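Side-chain contacts in multi-copper Oxidase CueO (Ochrobactrum, PDB 6EVG), which oxidises lignin model compounds and lignosulfonate as a laccase-like multicopper oxidase, probably passing the electrons on to dioxygen: residues F335-R340 / H434-H439; F488-L493 / V498-Q503. One frame throughout, in Å; residues are numbered along the deposited sequence.

In the fold
Interaction 1 comes first along the chain. Residues 335-340 run off the end of strand 332-336, at the edge of a four-stranded sheet, and the chain then passes through helix 341-348 and an unmodelled part, 350-391, before residues 434-439 return to meet them, closing a long loop. Interaction 2 begins only after that loop has shut, and closes a short one in which helix 493-497 separates two antiparallel strands. The two therefore follow in series, neither nesting nor crossing. They join side by side, since strands 434-438 and 486-490 are neighbours in the five-stranded sheet, and each supplies a ligand to the same copper. Together they tie both sheets of this cupredoxin domain to its metal site.

Interaction 1 of 2, residues F335-R340 / H434-H439; sequences FFFDER and HPFHIH. With CU (copper (II) ion), chain B; EDO (1,2-ethanediol), chain C.
Phe337 and His434 slide past each other in opposite senses, their rings nearly parallel (planes at 11°) but displaced until they scarcely overlap. Each covers the other with its own methylene: Phe337 CB lies 3.8 Å from the centroid of the His434 ring, and His434 CB stands over the face of the Phe337 ring, 3.5 Å from its CD2. In Phe337 CG is anti to the carbonyl carbon (chi1 -67°); with His434 set the same way, each CB comes to lie over the other ring. The far edge of the phenyl ring meets Phe436, with Phe337 CZ 3.9 Å from Phe436 CB and the two side chains crossing at about a right angle.

His434 is gripped at both nitrogens. ND1 binds the copper at 2.0 Å, while NE2 donates to Glu339 OE2 over 2.9 Å, at 158°. The carboxylate oxygen lies in the plane of the imidazole, yet NE2 approaches it from above the carboxylate's own plane. Metal and carboxylate thus fix the rotation of the ring, with Glu339 as the second shell behind a first-shell ligand. An alanine in place of Glu339 takes away the acceptor of NE2, and the imidazole would probably be freer to turn about its bond to the copper.

Around Glu339, Asp338 OD1 accepts a hydrogen bond from the backbone N of Arg340, an Asx turn just before helix 341-348. Phe337, next to strand 332-336 of one sheet, packs on Ile466 and Cys490 of the other, while Phe436 packs on Trp425 and Leu427 of strand 422-428.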
loop_
_atom_site.group_PDB
_atom_site.type_symbol
_atom_site.label_atom_id
_atom_site.label_comp_id
_atom_site.label_asym_id
_atom_site.label_seq_id
_atom_site.Cartn_x
_atom_site.Cartn_y
_atom_site.Cartn_z
ATOM N N PHE A 335 -20.375 4.308 -5.773
ATOM C CA PHE A 335 -20.184 3.005 -5.211
ATOM C C PHE A 335 -20.360 3.037 -3.733
ATOM O O PHE A 335 -19.896 3.983 -3.056
ATOM C CB PHE A 335 -18.825 2.373 -5.618
ATOM C CG PHE A 335 -18.675 2.222 -7.089
ATOM C CD1 PHE A 335 -19.267 1.169 -7.757
ATOM C CD2 PHE A 335 -18.056 3.176 -7.853
ATOM C CE1 PHE A 335 -19.200 1.103 -9.142
ATOM C CE2 PHE A 335 -17.992 3.117 -9.216
ATOM C CZ PHE A 335 -18.586 2.068 -9.876
ATOM N N PHE A 336 -20.969 2.017 -3.186
ATOM C CA PHE A 336 -21.233 1.805 -1.761
ATOM C C PHE A 336 -20.503 0.533 -1.311
ATOM O O PHE A 336 -20.652 -0.543 -1.929
ATOM C CB PHE A 336 -22.749 1.699 -1.524
ATOM C CG PHE A 336 -23.133 1.344 -0.135
ATOM C CD1 PHE A 336 -22.667 2.073 0.949
ATOM C CD2 PHE A 336 -23.944 0.247 0.118
ATOM C CE1 PHE A 336 -23.062 1.747 2.239
ATOM C CE2 PHE A 336 -24.308 -0.100 1.420
ATOM C CZ PHE A 336 -23.888 0.690 2.446
ATOM N N PHE A 337 -19.691 0.661 -0.256
ATOM C CA PHE A 337 -19.035 -0.474 0.362
ATOM C C PHE A 337 -20.058 -1.233 1.210
ATOM O O PHE A 337 -20.324 -0.895 2.373
ATOM C CB PHE A 337 -17.847 0.002 1.233
ATOM C CG PHE A 337 -16.707 0.599 0.456
ATOM C CD1 PHE A 337 -16.695 1.899 0.030
ATOM C CD2 PHE A 337 -15.622 -0.171 0.103
ATOM C CE1 PHE A 337 -15.582 2.410 -0.632
ATOM C CE2 PHE A 337 -14.552 0.342 -0.579
ATOM C CZ PHE A 337 -14.544 1.629 -0.969
ATOM N N ASP A 338 -20.647 -2.251 0.585
ATOM C CA ASP A 338 -21.758 -2.951 1.170
ATOM C C ASP A 338 -21.256 -4.177 1.920
ATOM O O ASP A 338 -20.923 -5.220 1.318
ATOM C CB ASP A 338 -22.749 -3.334 0.063
ATOM C CG ASP A 338 -24.076 -3.798 0.616
ATOM O OD1 ASP A 338 -24.223 -4.069 1.817
ATOM O OD2 ASP A 338 -25.032 -3.857 -0.216
ATOM N N GLU A 339 -21.253 -4.078 3.251
ATOM C CA GLU A 339 -20.810 -5.140 4.124
ATOM C C GLU A 339 -21.875 -6.245 4.262
ATOM O O GLU A 339 -21.568 -7.286 4.815
ATOM C CB GLU A 339 -20.492 -4.600 5.512
ATOM C CG GLU A 339 -19.349 -3.604 5.493
ATOM C CD GLU A 339 -19.150 -2.803 6.811
ATOM O OE1 GLU A 339 -19.214 -3.440 7.885
ATOM O OE2 GLU A 339 -18.897 -1.516 6.733
ATOM N N ARG A 340 -23.103 -6.027 3.785
ATOM C CA ARG A 340 -24.193 -7.000 3.859
ATOM C C ARG A 340 -24.321 -7.577 5.260
ATOM O O ARG A 340 -24.430 -8.770 5.467
ATOM C CB ARG A 340 -24.030 -8.117 2.803
ATOM C CG ARG A 340 -24.046 -7.550 1.376
ATOM C CD ARG A 340 -23.940 -8.640 0.307
ATOM N NE ARG A 340 -25.074 -9.543 0.268
ATOM C CZ ARG A 340 -25.182 -10.729 0.898
ATOM N NH1 ARG A 340 -24.221 -11.237 1.702
ATOM N NH2 ARG A 340 -26.298 -11.433 0.710
ATOM N N HIS A 434 -13.486 2.145 4.956
ATOM C CA HIS A 434 -12.896 1.172 4.003
ATOM C C HIS A 434 -11.867 1.852 3.156
ATOM O O HIS A 434 -12.119 2.925 2.607
ATOM C CB HIS A 434 -13.968 0.570 3.068
ATOM C CG HIS A 434 -15.034 -0.210 3.777
ATOM N ND1 HIS A 434 -15.025 -1.591 3.899
ATOM C CD2 HIS A 434 -16.159 0.221 4.429
ATOM C CE1 HIS A 434 -16.076 -1.957 4.596
ATOM N NE2 HIS A 434 -16.768 -0.891 4.944
ATOM N N PRO A 435 -10.676 1.228 2.974
ATOM C CA PRO A 435 -9.675 1.781 2.015
ATOM C C PRO A 435 -10.010 1.361 0.580
ATOM O O PRO A 435 -9.951 0.234 0.211
ATOM C CB PRO A 435 -8.396 1.155 2.530
ATOM C CG PRO A 435 -8.806 -0.161 3.129
ATOM C CD PRO A 435 -10.196 0.078 3.719
ATOM N N PHE A 436 -10.304 2.339 -0.249
ATOM C CA PHE A 436 -10.535 2.147 -1.673
ATOM C C PHE A 436 -9.214 2.065 -2.420
ATOM O O PHE A 436 -8.393 2.956 -2.262
ATOM C CB PHE A 436 -11.315 3.352 -2.193
ATOM C CG PHE A 436 -11.518 3.377 -3.677
ATOM C CD1 PHE A 436 -12.524 2.615 -4.255
ATOM C CD2 PHE A 436 -10.773 4.169 -4.509
ATOM C CE1 PHE A 436 -12.726 2.683 -5.628
ATOM C CE2 PHE A 436 -10.961 4.231 -5.847
ATOM C CZ PHE A 436 -11.954 3.440 -6.432
ATOM N N HIS A 437 -9.062 1.079 -3.317
ATOM C CA HIS A 437 -7.924 1.048 -4.232
ATOM C C HIS A 437 -8.419 0.737 -5.631
ATOM O O HIS A 437 -9.258 -0.151 -5.825
ATOM C CB HIS A 437 -6.861 -0.007 -3.790
ATOM C CG HIS A 437 -5.736 -0.232 -4.775
ATOM N ND1 HIS A 437 -4.994 0.826 -5.303
ATOM C CD2 HIS A 437 -5.197 -1.363 -5.294
ATOM C CE1 HIS A 437 -4.076 0.309 -6.141
ATOM N NE2 HIS A 437 -4.166 -0.999 -6.133
ATOM N N ILE A 438 -7.913 1.511 -6.595
ATOM C CA ILE A 438 -8.156 1.240 -8.020
ATOM C C ILE A 438 -6.842 0.875 -8.689
ATOM O O ILE A 438 -5.827 1.555 -8.528
ATOM C CB ILE A 438 -8.879 2.420 -8.690
ATOM C CG1 ILE A 438 -9.283 2.043 -10.125
ATOM C CG2 ILE A 438 -8.110 3.715 -8.655
ATOM C CD1 ILE A 438 -10.403 2.926 -10.700
ATOM N N HIS A 439 -6.865 -0.217 -9.443
ATOM C CA HIS A 439 -5.756 -0.631 -10.294
ATOM C C HIS A 439 -5.837 0.087 -11.649
ATOM O O HIS A 439 -6.928 0.191 -12.202
ATOM C CB HIS A 439 -5.763 -2.124 -10.575
ATOM C CG HIS A 439 -5.782 -3.016 -9.391
ATOM N ND1 HIS A 439 -5.242 -4.283 -9.458
ATOM C CD2 HIS A 439 -6.221 -2.878 -8.125
ATOM C CE1 HIS A 439 -5.398 -4.874 -8.291
ATOM N NE2 HIS A 439 -5.988 -4.035 -7.456
HETATM CU CU CU B . -13.742 -3.022 3.381
HETATM C C1 EDO C . -4.528 -6.007 -12.702
HETATM O O1 EDO C . -4.351 -4.748 -12.042
HETATM C C2 EDO C . -5.309 -7.029 -11.980
HETATM O O2 EDO C . -4.871 -7.155 -10.618
#

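Interaction 2 of 2, residues F488-L493 / V498-Q503. With CU (copper (II) ion), chain B.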
loop_
_atom_site.group_PDB
_atom_site.type_symbol
_atom_site.label_atom_id
_atom_site.label_comp_id
_atom_site.label_asym_id
_atom_site.label_seq_id
_atom_site.Cartn_x
_atom_site.Cartn_y
_atom_site.Cartn_z
ATOM N N PHE A 488 -11.115 -2.645 -9.003
ATOM C CA PHE A 488 -11.224 -1.707 -7.896
ATOM C C PHE A 488 -11.860 -2.427 -6.746
ATOM O O PHE A 488 -12.737 -3.284 -6.943
ATOM C CB PHE A 488 -11.902 -0.401 -8.307
ATOM C CG PHE A 488 -13.320 -0.529 -8.803
ATOM C CD1 PHE A 488 -13.566 -0.848 -10.116
ATOM C CD2 PHE A 488 -14.437 -0.223 -8.019
ATOM C CE1 PHE A 488 -14.885 -0.876 -10.644
ATOM C CE2 PHE A 488 -15.733 -0.266 -8.529
ATOM C CZ PHE A 488 -15.949 -0.589 -9.850
ATOM N N HIS A 489 -11.472 -2.081 -5.510
ATOM C CA HIS A 489 -11.857 -2.905 -4.386
ATOM C C HIS A 489 -11.552 -2.204 -3.072
ATOM O O HIS A 489 -10.809 -1.243 -3.026
ATOM C CB HIS A 489 -11.151 -4.295 -4.446
ATOM C CG HIS A 489 -9.657 -4.226 -4.521
ATOM N ND1 HIS A 489 -8.867 -4.283 -3.399
ATOM C CD2 HIS A 489 -8.807 -4.135 -5.564
ATOM C CE1 HIS A 489 -7.589 -4.225 -3.777
ATOM N NE2 HIS A 489 -7.524 -4.087 -5.084
ATOM N N CYS A 490 -12.054 -2.827 -2.008
ATOM C CA CYS A 490 -11.611 -2.517 -0.656
ATOM C C CYS A 490 -10.274 -3.198 -0.444
ATOM O O CYS A 490 -10.069 -4.344 -0.841
ATOM C CB CYS A 490 -12.623 -2.973 0.358
ATOM S SG CYS A 490 -12.117 -2.565 2.041
ATOM N N HIS A 491 -9.355 -2.492 0.233
ATOM C CA HIS A 491 -8.051 -3.009 0.592
ATOM C C HIS A 491 -7.963 -3.625 2.004
ATOM O O HIS A 491 -6.864 -3.988 2.415
ATOM C CB HIS A 491 -6.928 -1.967 0.333
ATOM C CG HIS A 491 -5.659 -2.532 -0.222
ATOM N ND1 HIS A 491 -4.775 -3.309 0.468
ATOM C CD2 HIS A 491 -5.172 -2.452 -1.497
ATOM C CE1 HIS A 491 -3.783 -3.689 -0.382
ATOM N NE2 HIS A 491 -3.997 -3.157 -1.569
ATOM N N VAL A 492 -9.124 -3.790 2.684
ATOM C CA VAL A 492 -9.209 -4.744 3.777
ATOM C C VAL A 492 -9.278 -6.111 3.113
ATOM O O VAL A 492 -10.220 -6.399 2.409
ATOM C CB VAL A 492 -10.435 -4.465 4.693
ATOM C CG1 VAL A 492 -10.655 -5.596 5.663
ATOM C CG2 VAL A 492 -10.218 -3.181 5.444
ATOM N N LEU A 493 -8.228 -6.894 3.284
ATOM C CA LEU A 493 -8.068 -8.053 2.403
ATOM C C LEU A 493 -9.166 -9.081 2.617
ATOM O O LEU A 493 -9.570 -9.783 1.654
ATOM C CB LEU A 493 -6.687 -8.656 2.583
ATOM C CG LEU A 493 -5.535 -7.694 2.286
ATOM C CD1 LEU A 493 -4.217 -8.450 2.398
ATOM C CD2 LEU A 493 -5.679 -7.071 0.911
ATOM N N VAL A 498 -14.049 -11.787 0.224
ATOM C CA VAL A 498 -15.450 -12.180 0.267
ATOM C C VAL A 498 -16.296 -11.392 -0.716
ATOM O O VAL A 498 -17.556 -11.525 -0.712
ATOM C CB VAL A 498 -16.019 -12.139 1.697
ATOM C CG1 VAL A 498 -15.320 -13.082 2.610
ATOM C CG2 VAL A 498 -16.095 -10.694 2.264
ATOM N N GLY A 499 -15.696 -10.644 -1.640
ATOM C CA GLY A 499 -16.433 -10.070 -2.747
ATOM C C GLY A 499 -16.486 -8.577 -2.932
ATOM O O GLY A 499 -17.091 -8.113 -3.898
ATOM N N MET A 500 -15.838 -7.804 -2.025
ATOM C CA MET A 500 -15.877 -6.352 -2.137
ATOM C C MET A 500 -14.844 -5.852 -3.158
ATOM O O MET A 500 -13.822 -5.212 -2.857
ATOM C CB MET A 500 -15.620 -5.765 -0.749
ATOM C CG MET A 500 -15.943 -4.332 -0.639
ATOM S SD MET A 500 -16.022 -3.645 1.060
ATOM C CE MET A 500 -17.597 -4.032 1.653
ATOM N N MET A 501 -15.146 -6.223 -4.414
ATOM C CA MET A 501 -14.276 -6.011 -5.551
ATOM C C MET A 501 -15.083 -6.024 -6.817
ATOM O O MET A 501 -16.138 -6.658 -6.898
ATOM C CB MET A 501 -13.174 -7.127 -5.574
ATOM C CG MET A 501 -12.183 -7.001 -6.704
ATOM S SD MET A 501 -10.551 -7.714 -6.341
ATOM C CE MET A 501 -10.972 -9.433 -6.190
ATOM N N ALA A 502 -14.580 -5.310 -7.818
ATOM C CA ALA A 502 -15.242 -5.147 -9.116
ATOM C C ALA A 502 -14.172 -4.933 -10.170
ATOM O O ALA A 502 -12.989 -4.752 -9.876
ATOM C CB ALA A 502 -16.195 -3.943 -9.039
ATOM N N GLN A 503 -14.587 -4.991 -11.436
ATOM C CA GLN A 503 -13.677 -4.987 -12.575
ATOM C C GLN A 503 -14.065 -3.961 -13.621
ATOM O O GLN A 503 -15.280 -3.698 -13.832
ATOM C CB GLN A 503 -13.786 -6.424 -13.326
ATOM C CG GLN A 503 -13.512 -7.534 -12.433
ATOM C CD GLN A 503 -13.217 -8.780 -13.167
ATOM O OE1 GLN A 503 -12.135 -9.303 -12.959
ATOM N NE2 GLN A 503 -14.220 -9.358 -13.889
HETATM CU CU CU B . -13.742 -3.022 3.381
#
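Phe488 and Ala502 form a hydrogen-bonded pair in an antiparallel ladder of the cupredoxin sheet; the His-Cys-His sequence (489-491) runs off the end of strand 486-490 into the short helix 493-497 between the two strands, as in multicopper oxidases. This end is tightly packed. Ala502 N reaches Phe488 O at 2.9 Å, nearly in line with the C=O bond, and Phe488 N answers to Ala502 O. CG of Phe488 sits between backbone N and carbonyl carbon (chi1 61°), which swings the ring across to the neighbouring strand, where Ala502 CB lies under one face, 3.5 Å from Phe488 CZ.

Between His489 and Met501 the beta carbons are close too, and the slackness is confined to the sulfur: the side chains run alongside each other, with Met501 SD oblique to the imidazole, 4.5 Å from its centroid. His489 ND1 donates to Cys490 O at 2.8 Å, and NE2 is probably hydrogen-bonded to His439 NE2; in related oxidases the equivalent histidines bind the trinuclear copper cluster.

Past Cys490 N, hydrogen-bonded to Met500 O, the strands part. Met500 SD packs 3.5 Å from Cys490 CB and lies 3.3 Å from the copper, too long for a regular bond but consistent with the weak axial methionine of type 1 sites. Cys490 SG binds the copper at 2.2 Å and also accepts a hydrogen bond from Val492 N, 3.3 Å away and at 163°.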